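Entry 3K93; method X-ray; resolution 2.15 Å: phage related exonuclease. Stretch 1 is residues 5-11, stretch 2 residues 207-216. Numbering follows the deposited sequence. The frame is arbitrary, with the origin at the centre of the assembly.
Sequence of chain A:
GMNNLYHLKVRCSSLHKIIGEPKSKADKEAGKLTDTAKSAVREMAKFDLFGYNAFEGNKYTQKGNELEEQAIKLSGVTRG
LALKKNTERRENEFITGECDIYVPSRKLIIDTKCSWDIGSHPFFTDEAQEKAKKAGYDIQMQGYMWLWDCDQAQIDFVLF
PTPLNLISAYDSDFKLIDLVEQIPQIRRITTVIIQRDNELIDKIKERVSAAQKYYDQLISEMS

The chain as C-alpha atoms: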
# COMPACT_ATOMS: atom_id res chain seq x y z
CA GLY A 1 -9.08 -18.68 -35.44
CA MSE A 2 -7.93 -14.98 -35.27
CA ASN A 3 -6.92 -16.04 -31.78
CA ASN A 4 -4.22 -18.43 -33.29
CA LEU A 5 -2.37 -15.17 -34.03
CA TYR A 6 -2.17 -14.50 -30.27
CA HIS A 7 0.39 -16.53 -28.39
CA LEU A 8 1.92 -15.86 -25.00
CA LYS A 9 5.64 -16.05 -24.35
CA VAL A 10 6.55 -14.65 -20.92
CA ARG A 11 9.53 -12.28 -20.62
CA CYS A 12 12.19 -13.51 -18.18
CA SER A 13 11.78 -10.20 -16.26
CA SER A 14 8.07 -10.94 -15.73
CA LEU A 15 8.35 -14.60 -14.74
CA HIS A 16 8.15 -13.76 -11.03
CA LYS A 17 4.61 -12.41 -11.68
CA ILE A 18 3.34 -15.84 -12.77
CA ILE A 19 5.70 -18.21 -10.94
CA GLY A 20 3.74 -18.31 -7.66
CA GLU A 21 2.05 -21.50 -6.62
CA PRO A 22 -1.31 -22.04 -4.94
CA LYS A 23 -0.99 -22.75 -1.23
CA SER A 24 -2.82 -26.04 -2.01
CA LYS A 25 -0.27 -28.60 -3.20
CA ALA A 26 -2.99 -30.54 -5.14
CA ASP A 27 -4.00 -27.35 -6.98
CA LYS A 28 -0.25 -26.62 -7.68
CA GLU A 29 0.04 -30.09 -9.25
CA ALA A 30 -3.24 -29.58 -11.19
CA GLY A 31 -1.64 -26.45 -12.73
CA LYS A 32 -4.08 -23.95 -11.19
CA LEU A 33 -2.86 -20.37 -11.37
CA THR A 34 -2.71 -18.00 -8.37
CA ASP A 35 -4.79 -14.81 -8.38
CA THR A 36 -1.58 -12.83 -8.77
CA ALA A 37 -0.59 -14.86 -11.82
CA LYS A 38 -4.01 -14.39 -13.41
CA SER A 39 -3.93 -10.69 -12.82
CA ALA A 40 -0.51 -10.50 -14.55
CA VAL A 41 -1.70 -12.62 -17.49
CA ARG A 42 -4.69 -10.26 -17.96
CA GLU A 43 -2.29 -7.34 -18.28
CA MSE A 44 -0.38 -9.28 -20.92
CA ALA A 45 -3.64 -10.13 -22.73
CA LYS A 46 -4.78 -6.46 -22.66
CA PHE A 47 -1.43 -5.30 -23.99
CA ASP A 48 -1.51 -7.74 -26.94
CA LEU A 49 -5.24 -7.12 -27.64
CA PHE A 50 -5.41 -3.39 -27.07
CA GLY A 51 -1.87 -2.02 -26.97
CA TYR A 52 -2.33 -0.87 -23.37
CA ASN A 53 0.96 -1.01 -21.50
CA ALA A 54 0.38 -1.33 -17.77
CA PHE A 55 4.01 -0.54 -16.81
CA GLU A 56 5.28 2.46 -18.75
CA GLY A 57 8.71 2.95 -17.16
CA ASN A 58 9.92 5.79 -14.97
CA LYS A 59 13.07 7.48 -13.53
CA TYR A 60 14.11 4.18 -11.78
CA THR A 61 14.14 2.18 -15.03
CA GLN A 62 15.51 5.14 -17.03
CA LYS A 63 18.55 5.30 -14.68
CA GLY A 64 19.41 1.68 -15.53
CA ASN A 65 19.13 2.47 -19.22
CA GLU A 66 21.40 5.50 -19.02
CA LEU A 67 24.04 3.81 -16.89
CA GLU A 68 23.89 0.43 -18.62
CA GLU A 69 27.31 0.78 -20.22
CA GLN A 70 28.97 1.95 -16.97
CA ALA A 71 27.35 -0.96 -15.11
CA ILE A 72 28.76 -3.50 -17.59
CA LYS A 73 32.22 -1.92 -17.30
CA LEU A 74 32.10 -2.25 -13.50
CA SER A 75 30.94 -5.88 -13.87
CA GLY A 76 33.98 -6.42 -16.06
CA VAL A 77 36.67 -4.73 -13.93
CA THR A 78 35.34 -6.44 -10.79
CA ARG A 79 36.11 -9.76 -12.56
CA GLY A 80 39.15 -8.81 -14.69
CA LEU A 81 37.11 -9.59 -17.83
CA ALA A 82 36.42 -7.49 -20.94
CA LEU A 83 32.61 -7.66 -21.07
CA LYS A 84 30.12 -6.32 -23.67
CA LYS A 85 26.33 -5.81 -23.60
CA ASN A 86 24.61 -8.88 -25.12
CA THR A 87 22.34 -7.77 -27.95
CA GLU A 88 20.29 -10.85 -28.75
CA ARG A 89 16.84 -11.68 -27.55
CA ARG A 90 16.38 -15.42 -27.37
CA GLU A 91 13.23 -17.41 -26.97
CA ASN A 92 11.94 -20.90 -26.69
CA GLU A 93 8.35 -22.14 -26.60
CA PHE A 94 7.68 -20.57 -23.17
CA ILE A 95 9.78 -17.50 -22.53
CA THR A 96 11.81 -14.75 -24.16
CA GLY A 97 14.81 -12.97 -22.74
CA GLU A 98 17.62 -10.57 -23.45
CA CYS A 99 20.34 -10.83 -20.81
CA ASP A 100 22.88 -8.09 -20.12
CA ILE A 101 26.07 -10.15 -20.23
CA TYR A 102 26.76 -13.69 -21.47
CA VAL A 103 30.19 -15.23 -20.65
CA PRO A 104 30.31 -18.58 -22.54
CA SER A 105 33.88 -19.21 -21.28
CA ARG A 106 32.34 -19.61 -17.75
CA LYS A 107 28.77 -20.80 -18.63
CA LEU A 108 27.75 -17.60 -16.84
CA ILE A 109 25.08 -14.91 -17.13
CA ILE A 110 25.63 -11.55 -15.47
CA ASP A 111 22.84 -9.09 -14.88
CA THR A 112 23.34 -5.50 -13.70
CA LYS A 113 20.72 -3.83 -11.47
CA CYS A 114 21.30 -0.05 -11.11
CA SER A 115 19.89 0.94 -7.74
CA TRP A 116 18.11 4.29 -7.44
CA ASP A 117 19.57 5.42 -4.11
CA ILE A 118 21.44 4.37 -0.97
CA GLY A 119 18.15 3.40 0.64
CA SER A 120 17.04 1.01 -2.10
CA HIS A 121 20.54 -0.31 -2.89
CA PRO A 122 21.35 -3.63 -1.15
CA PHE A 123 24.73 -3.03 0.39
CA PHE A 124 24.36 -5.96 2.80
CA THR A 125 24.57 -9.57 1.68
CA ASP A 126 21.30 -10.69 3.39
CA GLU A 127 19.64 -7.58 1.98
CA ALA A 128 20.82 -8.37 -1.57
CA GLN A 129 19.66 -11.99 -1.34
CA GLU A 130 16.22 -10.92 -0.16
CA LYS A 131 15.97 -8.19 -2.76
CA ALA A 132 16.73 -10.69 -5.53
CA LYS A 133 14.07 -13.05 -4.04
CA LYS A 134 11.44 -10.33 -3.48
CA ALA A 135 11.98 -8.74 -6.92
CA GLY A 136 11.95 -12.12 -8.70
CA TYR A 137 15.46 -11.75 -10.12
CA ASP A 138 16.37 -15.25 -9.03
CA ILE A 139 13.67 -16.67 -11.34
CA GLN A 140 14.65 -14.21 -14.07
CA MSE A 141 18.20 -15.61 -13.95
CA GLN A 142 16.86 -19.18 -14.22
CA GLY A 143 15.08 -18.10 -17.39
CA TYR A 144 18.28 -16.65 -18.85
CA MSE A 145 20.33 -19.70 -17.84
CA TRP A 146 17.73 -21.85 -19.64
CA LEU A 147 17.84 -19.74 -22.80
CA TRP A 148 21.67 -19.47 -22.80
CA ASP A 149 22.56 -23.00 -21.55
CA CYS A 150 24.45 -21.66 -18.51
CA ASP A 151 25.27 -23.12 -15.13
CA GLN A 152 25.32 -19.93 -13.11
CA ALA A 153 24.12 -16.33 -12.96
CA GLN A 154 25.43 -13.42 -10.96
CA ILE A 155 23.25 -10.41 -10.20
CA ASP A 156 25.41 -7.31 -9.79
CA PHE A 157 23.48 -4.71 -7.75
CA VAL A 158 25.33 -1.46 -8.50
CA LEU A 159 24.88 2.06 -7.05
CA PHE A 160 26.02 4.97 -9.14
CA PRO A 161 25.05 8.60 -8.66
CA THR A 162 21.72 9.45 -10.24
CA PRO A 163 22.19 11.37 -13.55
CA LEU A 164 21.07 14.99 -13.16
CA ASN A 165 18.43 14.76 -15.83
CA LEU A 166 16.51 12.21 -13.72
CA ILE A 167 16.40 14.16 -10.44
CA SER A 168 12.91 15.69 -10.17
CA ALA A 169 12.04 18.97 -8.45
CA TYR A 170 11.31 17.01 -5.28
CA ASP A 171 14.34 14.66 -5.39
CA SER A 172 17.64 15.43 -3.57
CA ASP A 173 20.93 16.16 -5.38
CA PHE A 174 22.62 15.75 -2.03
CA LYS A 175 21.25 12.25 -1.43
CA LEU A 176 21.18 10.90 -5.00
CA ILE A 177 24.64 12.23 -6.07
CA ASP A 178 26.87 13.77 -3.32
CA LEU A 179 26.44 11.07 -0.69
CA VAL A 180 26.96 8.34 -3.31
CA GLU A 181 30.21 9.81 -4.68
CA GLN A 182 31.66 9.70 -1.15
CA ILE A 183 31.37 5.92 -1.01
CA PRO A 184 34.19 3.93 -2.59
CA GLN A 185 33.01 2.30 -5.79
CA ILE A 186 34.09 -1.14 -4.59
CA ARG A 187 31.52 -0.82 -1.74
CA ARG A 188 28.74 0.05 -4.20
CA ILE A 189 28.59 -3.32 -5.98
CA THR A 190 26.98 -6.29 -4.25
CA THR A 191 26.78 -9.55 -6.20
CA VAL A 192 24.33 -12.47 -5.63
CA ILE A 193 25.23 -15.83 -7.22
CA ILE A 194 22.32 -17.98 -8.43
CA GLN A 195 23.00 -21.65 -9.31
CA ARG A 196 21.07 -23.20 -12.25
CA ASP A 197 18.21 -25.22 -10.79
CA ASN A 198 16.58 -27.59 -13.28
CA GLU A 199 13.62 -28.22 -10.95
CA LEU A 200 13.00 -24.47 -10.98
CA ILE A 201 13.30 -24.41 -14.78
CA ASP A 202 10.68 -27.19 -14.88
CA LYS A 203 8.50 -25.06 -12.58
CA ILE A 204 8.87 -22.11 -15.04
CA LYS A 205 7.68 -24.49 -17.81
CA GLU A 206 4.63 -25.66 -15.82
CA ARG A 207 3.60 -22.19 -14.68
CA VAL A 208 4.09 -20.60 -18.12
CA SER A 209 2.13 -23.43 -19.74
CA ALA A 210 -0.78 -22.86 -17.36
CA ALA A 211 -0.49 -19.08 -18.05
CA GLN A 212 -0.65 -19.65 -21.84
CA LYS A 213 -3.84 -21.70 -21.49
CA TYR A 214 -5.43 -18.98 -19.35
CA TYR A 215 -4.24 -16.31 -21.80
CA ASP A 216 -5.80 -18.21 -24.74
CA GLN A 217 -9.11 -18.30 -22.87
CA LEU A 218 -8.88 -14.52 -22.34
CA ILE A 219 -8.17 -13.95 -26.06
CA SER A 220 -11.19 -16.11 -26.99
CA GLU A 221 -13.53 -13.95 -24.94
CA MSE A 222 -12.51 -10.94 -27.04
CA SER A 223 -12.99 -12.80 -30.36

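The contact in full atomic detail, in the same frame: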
# COMPACT_ATOMS: atom_id res chain seq x y z
N LEU A 5 -3.39 -16.17 -33.83
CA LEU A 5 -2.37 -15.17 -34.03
C LEU A 5 -2.00 -14.51 -32.71
O LEU A 5 -1.23 -13.56 -32.70
CB LEU A 5 -2.87 -14.10 -34.98
CG LEU A 5 -3.30 -14.56 -36.37
CD1 LEU A 5 -4.06 -13.41 -37.01
CD2 LEU A 5 -2.06 -15.05 -37.22
N TYR A 6 -2.59 -14.95 -31.60
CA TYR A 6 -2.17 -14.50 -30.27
C TYR A 6 -1.53 -15.68 -29.57
O TYR A 6 -2.12 -16.76 -29.49
CB TYR A 6 -3.33 -13.98 -29.45
CG TYR A 6 -3.94 -12.70 -29.99
CD1 TYR A 6 -3.44 -11.46 -29.65
CD2 TYR A 6 -5.04 -12.74 -30.84
CE1 TYR A 6 -4.02 -10.29 -30.15
CE2 TYR A 6 -5.62 -11.58 -31.32
CZ TYR A 6 -5.10 -10.36 -30.96
OH TYR A 6 -5.66 -9.22 -31.45
N HIS A 7 -0.33 -15.48 -29.07
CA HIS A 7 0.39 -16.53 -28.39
C HIS A 7 1.28 -15.91 -27.31
O HIS A 7 2.03 -14.98 -27.58
CB HIS A 7 1.22 -17.35 -29.38
CG HIS A 7 1.83 -18.56 -28.76
ND1 HIS A 7 1.08 -19.68 -28.43
CD2 HIS A 7 3.10 -18.83 -28.36
CE1 HIS A 7 1.87 -20.59 -27.87
NE2 HIS A 7 3.10 -20.10 -27.83
N LEU A 8 1.16 -16.40 -26.09
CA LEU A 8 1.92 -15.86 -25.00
C LEU A 8 3.29 -16.54 -24.88
O LEU A 8 3.38 -17.76 -24.80
CB LEU A 8 1.15 -16.01 -23.68
CG LEU A 8 1.83 -15.52 -22.42
CD1 LEU A 8 2.11 -14.01 -22.49
CD2 LEU A 8 0.98 -15.82 -21.17
N LYS A 9 4.33 -15.71 -24.88
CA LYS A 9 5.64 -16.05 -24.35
C LYS A 9 5.96 -15.04 -23.24
O LYS A 9 5.81 -13.87 -23.43
CB LYS A 9 6.69 -16.05 -25.44
CG LYS A 9 6.54 -17.26 -26.34
CD LYS A 9 7.58 -17.31 -27.43
CE LYS A 9 7.32 -18.47 -28.39
NZ LYS A 9 8.40 -18.56 -29.37
N VAL A 10 6.33 -15.52 -22.06
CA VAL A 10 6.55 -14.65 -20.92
C VAL A 10 7.99 -14.15 -20.88
O VAL A 10 8.92 -14.94 -20.95
CB VAL A 10 6.16 -15.36 -19.58
CG1 VAL A 10 6.45 -14.43 -18.40
CG2 VAL A 10 4.69 -15.75 -19.57
N ARG A 11 8.17 -12.83 -20.79
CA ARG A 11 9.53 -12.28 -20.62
C ARG A 11 10.19 -12.79 -19.32
O ARG A 11 9.52 -12.97 -18.30
CB ARG A 11 9.49 -10.75 -20.57
CG ARG A 11 8.98 -10.02 -21.84
CD ARG A 11 9.33 -8.47 -21.81
NE ARG A 11 8.36 -7.66 -21.06
CZ ARG A 11 8.58 -6.40 -20.63
N ARG A 207 4.31 -23.44 -14.93
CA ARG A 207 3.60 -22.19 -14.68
C ARG A 207 3.32 -21.39 -15.96
O ARG A 207 2.23 -20.83 -16.11
CB ARG A 207 4.39 -21.29 -13.71
CG ARG A 207 4.71 -21.85 -12.29
CD ARG A 207 3.68 -22.85 -11.74
NE ARG A 207 2.45 -22.20 -11.41
CZ ARG A 207 1.27 -22.79 -11.18
NH1 ARG A 207 1.09 -24.11 -11.24
NH2 ARG A 207 0.24 -22.01 -10.89
N VAL A 208 4.30 -21.32 -16.87
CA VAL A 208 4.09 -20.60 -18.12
C VAL A 208 3.03 -21.33 -18.98
O VAL A 208 2.17 -20.71 -19.57
CB VAL A 208 5.36 -20.41 -18.89
CG1 VAL A 208 5.07 -19.97 -20.35
CG2 VAL A 208 6.26 -19.39 -18.16
N SER A 209 3.08 -22.65 -18.99
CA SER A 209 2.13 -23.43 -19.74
C SER A 209 0.70 -23.22 -19.24
O SER A 209 -0.21 -23.07 -20.03
CB SER A 209 2.49 -24.89 -19.63
OG SER A 209 1.56 -25.64 -20.35
N ALA A 210 0.52 -23.16 -17.92
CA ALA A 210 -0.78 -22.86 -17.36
C ALA A 210 -1.18 -21.41 -17.74
O ALA A 210 -2.33 -21.16 -18.15
CB ALA A 210 -0.77 -23.05 -15.85
N ALA A 211 -0.23 -20.48 -17.65
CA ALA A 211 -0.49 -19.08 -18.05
C ALA A 211 -0.92 -18.96 -19.51
O ALA A 211 -1.81 -18.18 -19.80
CB ALA A 211 0.76 -18.16 -17.77
N GLN A 212 -0.32 -19.73 -20.41
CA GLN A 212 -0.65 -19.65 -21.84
C GLN A 212 -2.08 -20.17 -22.09
O GLN A 212 -2.79 -19.61 -22.94
CB GLN A 212 0.34 -20.49 -22.67
CG GLN A 212 1.79 -19.95 -22.68
CD GLN A 212 2.76 -20.92 -23.32
OE1 GLN A 212 2.60 -22.14 -23.23
NE2 GLN A 212 3.77 -20.38 -24.01
N LYS A 213 -2.49 -21.21 -21.36
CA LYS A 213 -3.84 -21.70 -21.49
C LYS A 213 -4.83 -20.66 -21.00
O LYS A 213 -5.83 -20.44 -21.66
CB LYS A 213 -4.06 -23.03 -20.77
CG LYS A 213 -3.31 -24.19 -21.43
CD LYS A 213 -3.60 -25.56 -20.75
CE LYS A 213 -2.64 -26.69 -21.27
NZ LYS A 213 -3.17 -27.32 -22.48
N TYR A 214 -4.56 -20.04 -19.85
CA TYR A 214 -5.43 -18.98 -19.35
C TYR A 214 -5.49 -17.80 -20.33
O TYR A 214 -6.56 -17.33 -20.71
CB TYR A 214 -4.97 -18.53 -17.94
CG TYR A 214 -5.85 -17.47 -17.33
CD1 TYR A 214 -7.18 -17.72 -17.04
CD2 TYR A 214 -5.33 -16.23 -17.00
CE1 TYR A 214 -7.99 -16.72 -16.50
CE2 TYR A 214 -6.13 -15.24 -16.44
CZ TYR A 214 -7.44 -15.49 -16.21
OH TYR A 214 -8.18 -14.50 -15.66
N TYR A 215 -4.33 -17.35 -20.77
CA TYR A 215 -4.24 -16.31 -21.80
C TYR A 215 -5.11 -16.62 -23.03
O TYR A 215 -5.86 -15.75 -23.48
CB TYR A 215 -2.75 -16.13 -22.20
CG TYR A 215 -2.42 -15.20 -23.37
CD1 TYR A 215 -2.47 -15.64 -24.68
CD2 TYR A 215 -2.05 -13.86 -23.14
CE1 TYR A 215 -2.16 -14.78 -25.76
CE2 TYR A 215 -1.72 -13.00 -24.21
CZ TYR A 215 -1.76 -13.48 -25.51
OH TYR A 215 -1.44 -12.67 -26.55
N ASP A 216 -5.02 -17.84 -23.56
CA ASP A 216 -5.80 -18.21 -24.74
C ASP A 216 -7.32 -18.07 -24.50
O ASP A 216 -8.09 -17.67 -25.40
CB ASP A 216 -5.49 -19.67 -25.14
CG ASP A 216 -4.07 -19.84 -25.74
OD1 ASP A 216 -3.44 -18.84 -26.14
OD2 ASP A 216 -3.59 -20.99 -25.82
O HOH W 1 0.43 -12.38 -29.01
O HOH W 2 -0.63 -18.72 -25.68

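From Tyr-6 onward the N-terminal segment is extended, lying against a helix from nearly the other end of the chain, and the two bury 441 Å² between them, both sides summed. Leu-5 takes no part in this contact; its side chain is out of reach of the helix.

The contact begins at Tyr-6. Its CA-to-CB bond points toward the helix; CB and the near edge of the ring both approach Tyr-215 OH, while the far end of the side chain leads away. Tyr-6 CB lies 3.7 Å from Tyr-215 OH and 4.0 Å from Tyr-215 CE1. A tyrosine suits the helix position because its long, rigid ring spans the gap to the segment while its hydroxyl remains able to bond to water.

His-7 points its CA-to-CB bond away, yet its t rotamer brings the imidazole back, with His-7 NE2 3.9 Å from NE2 of Gln-212. Its backbone is tied to the helix through solvent: water 1 accepts from His-7 N at 3.2 Å and donates to Tyr-215 OH at 3.1 Å. An exposed, polar residue fits this margin of the contact.

Leu-8 is the centre. Buried and pointing toward the helix, it has 101 Å² covered, more than any other residue here. Its CB sits over one face of the Tyr-215 ring, 3.7 Å from the centroid and 14° off the ring normal, a CH-pi contact that uses the flat aromatic surface as a platform. Farther out, Leu-8 CD2 reaches within 4.1 Å of Ala-211 CB; the short alanine side chain lets the leucine branch come close to the helix backbone, where Leu-8 CD2 is 3.9 Å from Ala-211 O.

Both polar backbone groups of Leu-8, N and O, are satisfied. Gln-212, in an m, t conformation, extends its amide so that Gln-212 NE2 donates to Leu-8 O at 2.8 Å with an N-H...O angle of 150°, the one direct hydrogen bond across the contact. Glutamine is well suited: its aliphatic part packs, with Gln-212 CG 4.1 Å from Leu-8 CB, while its amide supplies a donor for the Leu-8 carbonyl. Water 2 serves the other group, accepting from Leu-8 N at 3.0 Å and donating to Asp-216 OD1 at 2.8 Å, a carboxylate well placed as acceptor.

Lys-9 points away and remains partly exposed, as its charge favours. Val-10 turns back toward the helix, where Val-10 CG2 meets CG2 of Val-208 at 4.2 Å, two compact branched side chains closing the buried apolar row. Arg-11 is beyond reach.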